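Iron transport multicopper oxidase FET3 (Saccharomyces cerevisiae, PDB 1ZPU) oxidises ferrous to ferric iron with dioxygen at four copper ions, feeding the permease FTR1 in high-affinity iron uptake, and also oxidises cuprous copper. Local coordinates at residues 299-310 with 429-440. Sequence-based numbering, arbitrary orientation.
Sequences DFYLQPYEKEAI and FPEYPMRRDTLY. With NAG (2-acetamido-2-deoxy-beta-D-glucopyranose), chain I; NAG (2-acetamido-2-deoxy-beta-D-glucopyranose), chain B.
The guanidinium of Arg435 carries Glu308 OE1 over the centre of one face and the backbone oxygen of Glu306 at its edge. Both terminal nitrogens grip that one oxygen end-on and in plane, Arg435 NH1 to Glu306 O at 3.0 Å and NH2 at nearly the same length. The Glu308 carboxylate stacks on the guanidinium with planes 18° apart; OE1 lies 3.3 Å from Arg435 NE, but no N-H points at it, a salt bridge of charge alone. Bends at chi2 and chi3 turn the Arg435 group into this loop, where Pro304 CB also touches NH1. The Tyr432 ring has Lys307 CD over one face, while Ala309 CB packs against its CE2. The Tyr301 ring lies between Phe300 CD2, over the centre of one face, and C6 of the chain B NAG on the opposite face, offset toward the rim. At the edge of the Arg436 guanidinium sits Asp299, whose OD2 accepts from Arg436 NH1 in a salt bridge, the two planes 69° apart. Tyr236 and Asp216 also bind this arginine, and Arg406 pairs with the other Asp299 oxygen, so the buried charges are shared in a network. Met434 CB packs against the backbone oxygens of Phe300 and Leu302, with CG 3.4 Å from Asp299 O. Farther along, Ile310 N donates to Glu431 O at 2.9 Å. Residues 299-310, part of the connection from strand 271-277 to strand 316-326 between the second and third cupredoxin-like domains, thus lie along outermost strand 434-436, which pairs with strand 401-406; backbone bonds of Gln303 with Glu221 and Tyr305 with Thr219 tie them to edge strand 218-225 of the second domain.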
ATOM      1  N   ASP A 299       6.472  -1.913 -15.554  1.00 69.20           N
ATOM      2  CA  ASP A 299       7.036  -2.833 -14.580  1.00 69.20           C
ATOM      3  C   ASP A 299       6.659  -4.287 -14.831  1.00 69.17           C
ATOM      4  O   ASP A 299       7.290  -5.183 -14.281  1.00 69.35           O
ATOM      5  CB  ASP A 299       6.653  -2.416 -13.166  1.00 69.14           C
ATOM      6  CG  ASP A 299       5.147  -2.283 -12.978  1.00 70.21           C
ATOM      7  OD1 ASP A 299       4.476  -1.729 -13.881  1.00 72.44           O
ATOM      8  OD2 ASP A 299       4.623  -2.714 -11.927  1.00 70.12           O
ATOM      9  N   PHE A 300       5.651  -4.524 -15.671  1.00 69.14           N
ATOM     10  CA  PHE A 300       5.243  -5.887 -16.037  1.00 69.00           C
ATOM     11  C   PHE A 300       6.403  -6.690 -16.656  1.00 69.33           C
ATOM     12  O   PHE A 300       6.480  -7.913 -16.488  1.00 69.65           O
ATOM     13  CB  PHE A 300       4.030  -5.844 -16.981  1.00 68.60           C
ATOM     14  CG  PHE A 300       3.553  -7.200 -17.439  1.00 68.70           C
ATOM     15  CD1 PHE A 300       2.518  -7.850 -16.774  1.00 68.52           C
ATOM     16  CD2 PHE A 300       4.129  -7.828 -18.548  1.00 68.05           C
ATOM     17  CE1 PHE A 300       2.071  -9.117 -17.194  1.00 67.68           C
ATOM     18  CE2 PHE A 300       3.702  -9.083 -18.958  1.00 67.50           C
ATOM     19  CZ  PHE A 300       2.666  -9.728 -18.279  1.00 67.61           C
ATOM     20  N   TYR A 301       7.308  -6.007 -17.356  1.00 69.39           N
ATOM     21  CA  TYR A 301       8.397  -6.677 -18.065  1.00 69.41           C
ATOM     22  C   TYR A 301       9.699  -6.768 -17.262  1.00 69.35           C
ATOM     23  O   TYR A 301      10.705  -7.288 -17.760  1.00 69.32           O
ATOM     24  CB  TYR A 301       8.628  -6.006 -19.420  1.00 69.71           C
ATOM     25  CG  TYR A 301       7.457  -6.157 -20.369  1.00 70.20           C
ATOM     26  CD1 TYR A 301       6.536  -5.120 -20.546  1.00 70.57           C
ATOM     27  CD2 TYR A 301       7.266  -7.335 -21.088  1.00 70.08           C
ATOM     28  CE1 TYR A 301       5.459  -5.253 -21.413  1.00 70.22           C
ATOM     29  CE2 TYR A 301       6.196  -7.479 -21.953  1.00 70.59           C
ATOM     30  CZ  TYR A 301       5.297  -6.435 -22.110  1.00 70.78           C
ATOM     31  OH  TYR A 301       4.236  -6.583 -22.973  1.00 71.33           O
ATOM     32  N   LEU A 302       9.677  -6.261 -16.026  1.00 69.11           N
ATOM     33  CA  LEU A 302      10.813  -6.414 -15.112  1.00 69.01           C
ATOM     34  C   LEU A 302      11.131  -7.898 -14.833  1.00 69.23           C
ATOM     35  O   LEU A 302      10.237  -8.761 -14.870  1.00 69.26           O
ATOM     36  CB  LEU A 302      10.569  -5.648 -13.823  1.00 68.80           C
ATOM     37  CG  LEU A 302      11.217  -4.263 -13.670  1.00 69.07           C
ATOM     38  CD1 LEU A 302      11.617  -3.611 -14.995  1.00 67.53           C
ATOM     39  CD2 LEU A 302      10.293  -3.364 -12.866  1.00 67.53           C
ATOM     40  N   GLN A 303      12.408  -8.198 -14.593  1.00 69.17           N
ATOM     41  CA  GLN A 303      12.839  -9.588 -14.434  1.00 68.91           C
ATOM     42  C   GLN A 303      13.525  -9.796 -13.097  1.00 69.13           C
ATOM     43  O   GLN A 303      14.653  -9.331 -12.901  1.00 69.23           O
ATOM     44  CB  GLN A 303      13.770  -9.993 -15.564  1.00 68.45           C
ATOM     45  CG  GLN A 303      13.141  -9.875 -16.929  1.00 68.21           C
ATOM     46  CD  GLN A 303      14.144  -9.968 -18.049  1.00 66.95           C
ATOM     47  OE1 GLN A 303      14.054  -9.238 -19.028  1.00 66.39           O
ATOM     48  NE2 GLN A 303      15.111 -10.860 -17.908  1.00 66.54           N
ATOM     49  N   PRO A 304      12.835 -10.469 -12.157  1.00 69.14           N
ATOM     50  CA  PRO A 304      13.396 -10.833 -10.858  1.00 69.16           C
ATOM     51  C   PRO A 304      14.791 -11.430 -10.957  1.00 69.26           C
ATOM     52  O   PRO A 304      15.051 -12.247 -11.841  1.00 69.48           O
ATOM     53  CB  PRO A 304      12.426 -11.900 -10.364  1.00 69.01           C
ATOM     54  CG  PRO A 304      11.129 -11.475 -10.931  1.00 69.15           C
ATOM     55  CD  PRO A 304      11.426 -10.885 -12.274  1.00 68.95           C
ATOM     56  N   TYR A 305      15.682 -11.020 -10.061  1.00 69.33           N
ATOM     57  CA  TYR A 305      17.037 -11.574 -10.008  1.00 69.28           C
ATOM     58  C   TYR A 305      16.995 -13.052  -9.634  1.00 69.37           C
ATOM     59  O   TYR A 305      17.702 -13.860 -10.220  1.00 69.45           O
ATOM     60  CB  TYR A 305      17.907 -10.792  -9.021  1.00 69.28           C
ATOM     61  CG  TYR A 305      19.377 -11.152  -9.064  1.00 69.39           C
ATOM     62  CD1 TYR A 305      20.189 -10.733 -10.122  1.00 69.44           C
ATOM     63  CD2 TYR A 305      19.959 -11.903  -8.042  1.00 69.18           C
ATOM     64  CE1 TYR A 305      21.539 -11.055 -10.165  1.00 69.55           C
ATOM     65  CE2 TYR A 305      21.304 -12.232  -8.077  1.00 69.44           C
ATOM     66  CZ  TYR A 305      22.091 -11.809  -9.140  1.00 69.73           C
ATOM     67  OH  TYR A 305      23.432 -12.145  -9.178  1.00 69.81           O
ATOM     68  N   GLU A 306      16.170 -13.397  -8.650  1.00 69.73           N
ATOM     69  CA  GLU A 306      15.866 -14.801  -8.370  1.00 70.18           C
ATOM     70  C   GLU A 306      14.657 -15.228  -9.197  1.00 69.93           C
ATOM     71  O   GLU A 306      13.509 -14.918  -8.862  1.00 69.87           O
ATOM     72  CB  GLU A 306      15.637 -15.058  -6.881  1.00 70.63           C
ATOM     73  CG  GLU A 306      16.924 -15.237  -6.086  1.00 72.17           C
ATOM     74  CD  GLU A 306      16.731 -14.972  -4.595  1.00 73.71           C
ATOM     75  OE1 GLU A 306      15.819 -14.189  -4.228  1.00 73.17           O
ATOM     76  OE2 GLU A 306      17.504 -15.547  -3.792  1.00 75.17           O
ATOM     77  N   LYS A 307      14.940 -15.913 -10.300  1.00 69.86           N
ATOM     78  CA  LYS A 307      13.908 -16.393 -11.207  1.00 69.98           C
ATOM     79  C   LYS A 307      13.031 -17.435 -10.541  1.00 69.83           C
ATOM     80  O   LYS A 307      13.520 -18.365  -9.899  1.00 69.93           O
ATOM     81  CB  LYS A 307      14.521 -17.027 -12.462  1.00 70.16           C
ATOM     82  CG  LYS A 307      15.141 -16.050 -13.442  1.00 70.84           C
ATOM     83  CD  LYS A 307      15.741 -16.803 -14.646  1.00 70.45           C
ATOM     84  CE  LYS A 307      17.073 -16.130 -15.016  1.00 71.52           C
ATOM     85  NZ  LYS A 307      17.233 -16.011 -16.497  1.00 72.66           N
ATOM     86  N   GLU A 308      11.729 -17.277 -10.708  1.00 69.73           N
ATOM     87  CA  GLU A 308      10.789 -18.309 -10.329  1.00 69.98           C
ATOM     88  C   GLU A 308       9.838 -18.529 -11.503  1.00 69.62           C
ATOM     89  O   GLU A 308       9.215 -17.589 -11.985  1.00 69.83           O
ATOM     90  CB  GLU A 308      10.038 -17.906  -9.049  1.00 70.01           C
ATOM     91  CG  GLU A 308      10.861 -18.098  -7.750  1.00 71.13           C
ATOM     92  CD  GLU A 308      10.272 -17.381  -6.509  1.00 71.86           C
ATOM     93  OE1 GLU A 308       9.142 -16.824  -6.584  1.00 73.24           O
ATOM     94  OE2 GLU A 308      10.954 -17.372  -5.451  1.00 73.62           O
ATOM     95  N   ALA A 309       9.746 -19.765 -11.978  1.00 69.52           N
ATOM     96  CA  ALA A 309       8.842 -20.088 -13.073  1.00 69.38           C
ATOM     97  C   ALA A 309       7.388 -19.807 -12.689  1.00 69.36           C
ATOM     98  O   ALA A 309       7.016 -19.930 -11.522  1.00 69.48           O
ATOM     99  CB  ALA A 309       9.012 -21.524 -13.464  1.00 69.29           C
ATOM    100  N   ILE A 310       6.579 -19.417 -13.672  1.00 69.24           N
ATOM    101  CA  ILE A 310       5.144 -19.219 -13.461  1.00 69.20           C
ATOM    102  C   ILE A 310       4.529 -20.432 -12.774  1.00 69.26           C
ATOM    103  O   ILE A 310       4.823 -21.560 -13.142  1.00 69.27           O
ATOM    104  CB  ILE A 310       4.395 -18.903 -14.793  1.00 69.36           C
ATOM    105  CG1 ILE A 310       2.891 -18.678 -14.535  1.00 69.10           C
ATOM    106  CG2 ILE A 310       4.685 -19.968 -15.870  1.00 68.77           C
ATOM    107  CD1 ILE A 310       2.098 -18.210 -15.747  1.00 68.93           C
ATOM    108  N   PHE A 429       0.968 -16.043 -21.166  1.00 69.04           N
ATOM    109  CA  PHE A 429       1.575 -15.520 -19.943  1.00 68.92           C
ATOM    110  C   PHE A 429       3.104 -15.629 -20.026  1.00 69.13           C
ATOM    111  O   PHE A 429       3.619 -16.476 -20.766  1.00 69.17           O
ATOM    112  CB  PHE A 429       1.096 -16.303 -18.713  1.00 68.66           C
ATOM    113  CG  PHE A 429      -0.400 -16.341 -18.527  1.00 68.40           C
ATOM    114  CD1 PHE A 429      -1.052 -17.560 -18.339  1.00 68.20           C
ATOM    115  CD2 PHE A 429      -1.153 -15.169 -18.489  1.00 68.39           C
ATOM    116  CE1 PHE A 429      -2.434 -17.614 -18.143  1.00 68.14           C
ATOM    117  CE2 PHE A 429      -2.541 -15.211 -18.294  1.00 68.12           C
ATOM    118  CZ  PHE A 429      -3.180 -16.432 -18.119  1.00 68.20           C
ATOM    119  N   PRO A 430       3.837 -14.789 -19.258  1.00 69.23           N
ATOM    120  CA  PRO A 430       5.302 -14.906 -19.199  1.00 69.24           C
ATOM    121  C   PRO A 430       5.752 -16.217 -18.558  1.00 69.38           C
ATOM    122  O   PRO A 430       5.037 -16.769 -17.710  1.00 69.49           O
ATOM    123  CB  PRO A 430       5.712 -13.736 -18.303  1.00 69.21           C
ATOM    124  CG  PRO A 430       4.499 -13.414 -17.516  1.00 69.22           C
ATOM    125  CD  PRO A 430       3.345 -13.687 -18.412  1.00 69.15           C
ATOM    126  N   GLU A 431       6.922 -16.708 -18.967  1.00 69.36           N
ATOM    127  CA  GLU A 431       7.521 -17.899 -18.372  1.00 69.30           C
ATOM    128  C   GLU A 431       8.054 -17.630 -16.966  1.00 69.30           C
ATOM    129  O   GLU A 431       7.927 -18.476 -16.075  1.00 69.26           O
ATOM    130  CB  GLU A 431       8.647 -18.408 -19.253  1.00 69.40           C
ATOM    131  CG  GLU A 431       8.182 -19.110 -20.513  1.00 69.93           C
ATOM    132  CD  GLU A 431       9.336 -19.712 -21.291  1.00 70.48           C
ATOM    133  OE1 GLU A 431      10.478 -19.209 -21.163  1.00 70.50           O
ATOM    134  OE2 GLU A 431       9.104 -20.691 -22.030  1.00 71.30           O
ATOM    135  N   TYR A 432       8.647 -16.450 -16.782  1.00 69.23           N
ATOM    136  CA  TYR A 432       9.197 -16.033 -15.500  1.00 69.20           C
ATOM    137  C   TYR A 432       8.612 -14.671 -15.102  1.00 69.44           C
ATOM    138  O   TYR A 432       9.240 -13.628 -15.328  1.00 69.52           O
ATOM    139  CB  TYR A 432      10.723 -15.961 -15.573  1.00 69.14           C
ATOM    140  CG  TYR A 432      11.370 -17.294 -15.837  1.00 69.10           C
ATOM    141  CD1 TYR A 432      11.739 -17.667 -17.129  1.00 69.05           C
ATOM    142  CD2 TYR A 432      11.596 -18.192 -14.797  1.00 69.00           C
ATOM    143  CE1 TYR A 432      12.320 -18.900 -17.377  1.00 69.14           C
ATOM    144  CE2 TYR A 432      12.178 -19.427 -15.033  1.00 69.25           C
ATOM    145  CZ  TYR A 432      12.538 -19.776 -16.324  1.00 69.22           C
ATOM    146  OH  TYR A 432      13.120 -21.001 -16.556  1.00 69.35           O
ATOM    147  N   PRO A 433       7.408 -14.678 -14.490  1.00 69.42           N
ATOM    148  CA  PRO A 433       6.654 -13.453 -14.261  1.00 69.35           C
ATOM    149  C   PRO A 433       7.338 -12.528 -13.285  1.00 69.44           C
ATOM    150  O   PRO A 433       8.092 -12.977 -12.422  1.00 69.69           O
ATOM    151  CB  PRO A 433       5.348 -13.951 -13.632  1.00 69.37           C
ATOM    152  CG  PRO A 433       5.288 -15.393 -13.935  1.00 69.33           C
ATOM    153  CD  PRO A 433       6.696 -15.847 -13.952  1.00 69.57           C
ATOM    154  N   MET A 434       7.055 -11.240 -13.430  1.00 69.32           N
ATOM    155  CA  MET A 434       7.472 -10.236 -12.475  1.00 69.20           C
ATOM    156  C   MET A 434       6.781 -10.521 -11.142  1.00 69.21           C
ATOM    157  O   MET A 434       5.730 -11.163 -11.112  1.00 69.30           O
ATOM    158  CB  MET A 434       7.105  -8.855 -13.021  1.00 69.05           C
ATOM    159  CG  MET A 434       7.256  -7.713 -12.055  1.00 69.39           C
ATOM    160  SD  MET A 434       5.736  -7.410 -11.131  1.00 70.06           S
ATOM    161  CE  MET A 434       4.825  -6.307 -12.203  1.00 68.39           C
ATOM    162  N   ARG A 435       7.383 -10.061 -10.048  1.00 69.17           N
ATOM    163  CA  ARG A 435       6.816 -10.209  -8.715  1.00 68.98           C
ATOM    164  C   ARG A 435       6.865  -8.886  -7.947  1.00 69.32           C
ATOM    165  O   ARG A 435       7.882  -8.175  -7.988  1.00 69.62           O
ATOM    166  CB  ARG A 435       7.575 -11.280  -7.941  1.00 68.65           C
ATOM    167  CG  ARG A 435       6.921 -12.635  -7.940  1.00 68.30           C
ATOM    168  CD  ARG A 435       7.934 -13.737  -8.194  1.00 67.50           C
ATOM    169  NE  ARG A 435       9.110 -13.653  -7.332  1.00 66.34           N
ATOM    170  CZ  ARG A 435      10.338 -13.952  -7.738  1.00 66.06           C
ATOM    171  NH1 ARG A 435      10.541 -14.345  -8.989  1.00 66.26           N
ATOM    172  NH2 ARG A 435      11.361 -13.855  -6.902  1.00 65.58           N
ATOM    173  N   ARG A 436       5.768  -8.566  -7.254  1.00 69.16           N
ATOM    174  CA  ARG A 436       5.708  -7.411  -6.372  1.00 68.95           C
ATOM    175  C   ARG A 436       4.503  -7.510  -5.440  1.00 69.36           C
ATOM    176  O   ARG A 436       3.779  -8.511  -5.480  1.00 69.34           O
ATOM    177  CB  ARG A 436       5.690  -6.109  -7.173  1.00 68.84           C
ATOM    178  CG  ARG A 436       4.481  -5.864  -8.099  1.00 69.25           C
ATOM    179  CD  ARG A 436       4.683  -4.583  -8.924  1.00 68.16           C
ATOM    180  NE  ARG A 436       5.344  -3.566  -8.115  1.00 67.56           N
ATOM    181  CZ  ARG A 436       5.919  -2.466  -8.578  1.00 67.84           C
ATOM    182  NH1 ARG A 436       5.931  -2.203  -9.873  1.00 68.38           N
ATOM    183  NH2 ARG A 436       6.482  -1.619  -7.733  1.00 67.77           N
ATOM    184  N   ASP A 437       4.289  -6.488  -4.605  1.00 69.49           N
ATOM    185  CA  ASP A 437       3.176  -6.519  -3.660  1.00 69.69           C
ATOM    186  C   ASP A 437       2.070  -5.527  -3.999  1.00 69.67           C
ATOM    187  O   ASP A 437       0.998  -5.552  -3.404  1.00 69.84           O
ATOM    188  CB  ASP A 437       3.656  -6.378  -2.206  1.00 69.97           C
ATOM    189  CG  ASP A 437       4.322  -5.043  -1.927  1.00 71.09           C
ATOM    190  OD1 ASP A 437       5.439  -5.079  -1.362  1.00 72.34           O
ATOM    191  OD2 ASP A 437       3.735  -3.973  -2.252  1.00 70.33           O
ATOM    192  N   THR A 438       2.324  -4.663  -4.971  1.00 69.57           N
ATOM    193  CA  THR A 438       1.360  -3.635  -5.313  1.00 69.28           C
ATOM    194  C   THR A 438       1.404  -3.429  -6.819  1.00 69.03           C
ATOM    195  O   THR A 438       2.467  -3.237  -7.391  1.00 68.72           O
ATOM    196  CB  THR A 438       1.654  -2.330  -4.528  1.00 69.60           C
ATOM    197  OG1 THR A 438       1.795  -2.641  -3.128  1.00 70.06           O
ATOM    198  CG2 THR A 438       0.553  -1.293  -4.720  1.00 69.02           C
ATOM    199  N   LEU A 439       0.226  -3.479  -7.437  1.00 68.97           N
ATOM    200  CA  LEU A 439       0.075  -3.525  -8.881  1.00 68.79           C
ATOM    201  C   LEU A 439      -1.176  -2.765  -9.278  1.00 68.89           C
ATOM    202  O   LEU A 439      -2.199  -2.919  -8.646  1.00 69.23           O
ATOM    203  CB  LEU A 439      -0.056  -4.983  -9.334  1.00 68.40           C
ATOM    204  CG  LEU A 439      -0.240  -5.284 -10.823  1.00 68.13           C
ATOM    205  CD1 LEU A 439       1.106  -5.320 -11.560  1.00 67.72           C
ATOM    206  CD2 LEU A 439      -1.016  -6.583 -11.021  1.00 66.50           C
ATOM    207  N   TYR A 440      -1.093  -1.955 -10.330  1.00 69.03           N
ATOM    208  CA  TYR A 440      -2.251  -1.225 -10.823  1.00 69.01           C
ATOM    209  C   TYR A 440      -2.978  -1.942 -11.972  1.00 69.19           C
ATOM    210  O   TYR A 440      -2.339  -2.537 -12.841  1.00 69.23           O
ATOM    211  CB  TYR A 440      -1.869   0.212 -11.238  1.00 69.07           C
ATOM    212  CG  TYR A 440      -0.951   0.372 -12.453  1.00 68.93           C
ATOM    213  CD1 TYR A 440      -1.451   0.273 -13.747  1.00 69.63           C
ATOM    214  CD2 TYR A 440       0.396   0.663 -12.302  1.00 68.39           C
ATOM    215  CE1 TYR A 440      -0.626   0.430 -14.861  1.00 69.61           C
ATOM    216  CE2 TYR A 440       1.222   0.837 -13.389  1.00 68.32           C
ATOM    217  CZ  TYR A 440       0.710   0.715 -14.675  1.00 69.29           C
ATOM    218  OH  TYR A 440       1.520   0.883 -15.786  1.00 68.95           O
TER
HETATM  219  C1  NAG I   1      13.268  -3.615 -19.749  1.00 75.75           C
HETATM  220  C2  NAG I   1      13.224  -5.138 -19.795  1.00 76.56           C
HETATM  221  C3  NAG I   1      12.683  -5.667 -21.140  1.00 78.11           C
HETATM  222  C4  NAG I   1      11.618  -4.824 -21.862  1.00 80.82           C
HETATM  223  C5  NAG I   1      11.576  -3.361 -21.389  1.00 79.41           C
HETATM  224  C6  NAG I   1      10.180  -2.759 -21.511  1.00 78.83           C
HETATM  225  C7  NAG I   1      14.997  -6.207 -18.372  1.00 73.80           C
HETATM  226  C8  NAG I   1      14.155  -6.143 -17.117  1.00 72.83           C
HETATM  227  N2  NAG I   1      14.557  -5.662 -19.520  1.00 75.32           N
HETATM  228  O3  NAG I   1      12.127  -6.950 -20.958  1.00 76.34           O
HETATM  229  O4  NAG I   1      11.924  -4.937 -23.251  1.00 87.23           O
HETATM  230  O5  NAG I   1      11.942  -3.227 -20.029  1.00 77.90           O
HETATM  231  O6  NAG I   1      10.019  -1.702 -20.586  1.00 79.09           O
HETATM  232  O7  NAG I   1      16.091  -6.768 -18.324  1.00 71.52           O
HETATM  233  C1  NAG B   2      10.848  -4.878 -24.247  1.00 92.07           C
HETATM  234  C2  NAG B   2      10.857  -6.092 -25.216  1.00 94.49           C
HETATM  235  C3  NAG B   2       9.617  -7.007 -25.041  1.00 95.14           C
HETATM  236  C4  NAG B   2       8.284  -6.245 -24.949  1.00 95.14           C
HETATM  237  C5  NAG B   2       8.551  -4.749 -24.761  1.00 95.07           C
HETATM  238  C6  NAG B   2       7.312  -3.919 -24.425  1.00 96.06           C
HETATM  239  C7  NAG B   2      12.048  -5.707 -27.427  1.00 95.50           C
HETATM  240  C8  NAG B   2      12.422  -4.386 -28.129  1.00 94.68           C
HETATM  241  N2  NAG B   2      10.962  -5.667 -26.626  1.00 95.55           N
HETATM  242  O3  NAG B   2       9.750  -7.811 -23.884  1.00 95.19           O
HETATM  243  O4  NAG B   2       7.512  -6.488 -26.105  1.00 95.54           O
HETATM  244  O5  NAG B   2       9.537  -4.623 -23.750  1.00 93.66           O
HETATM  245  O6  NAG B   2       7.611  -2.548 -24.615  1.00 96.37           O
HETATM  246  O7  NAG B   2      12.724  -6.741 -27.632  1.00 95.65           O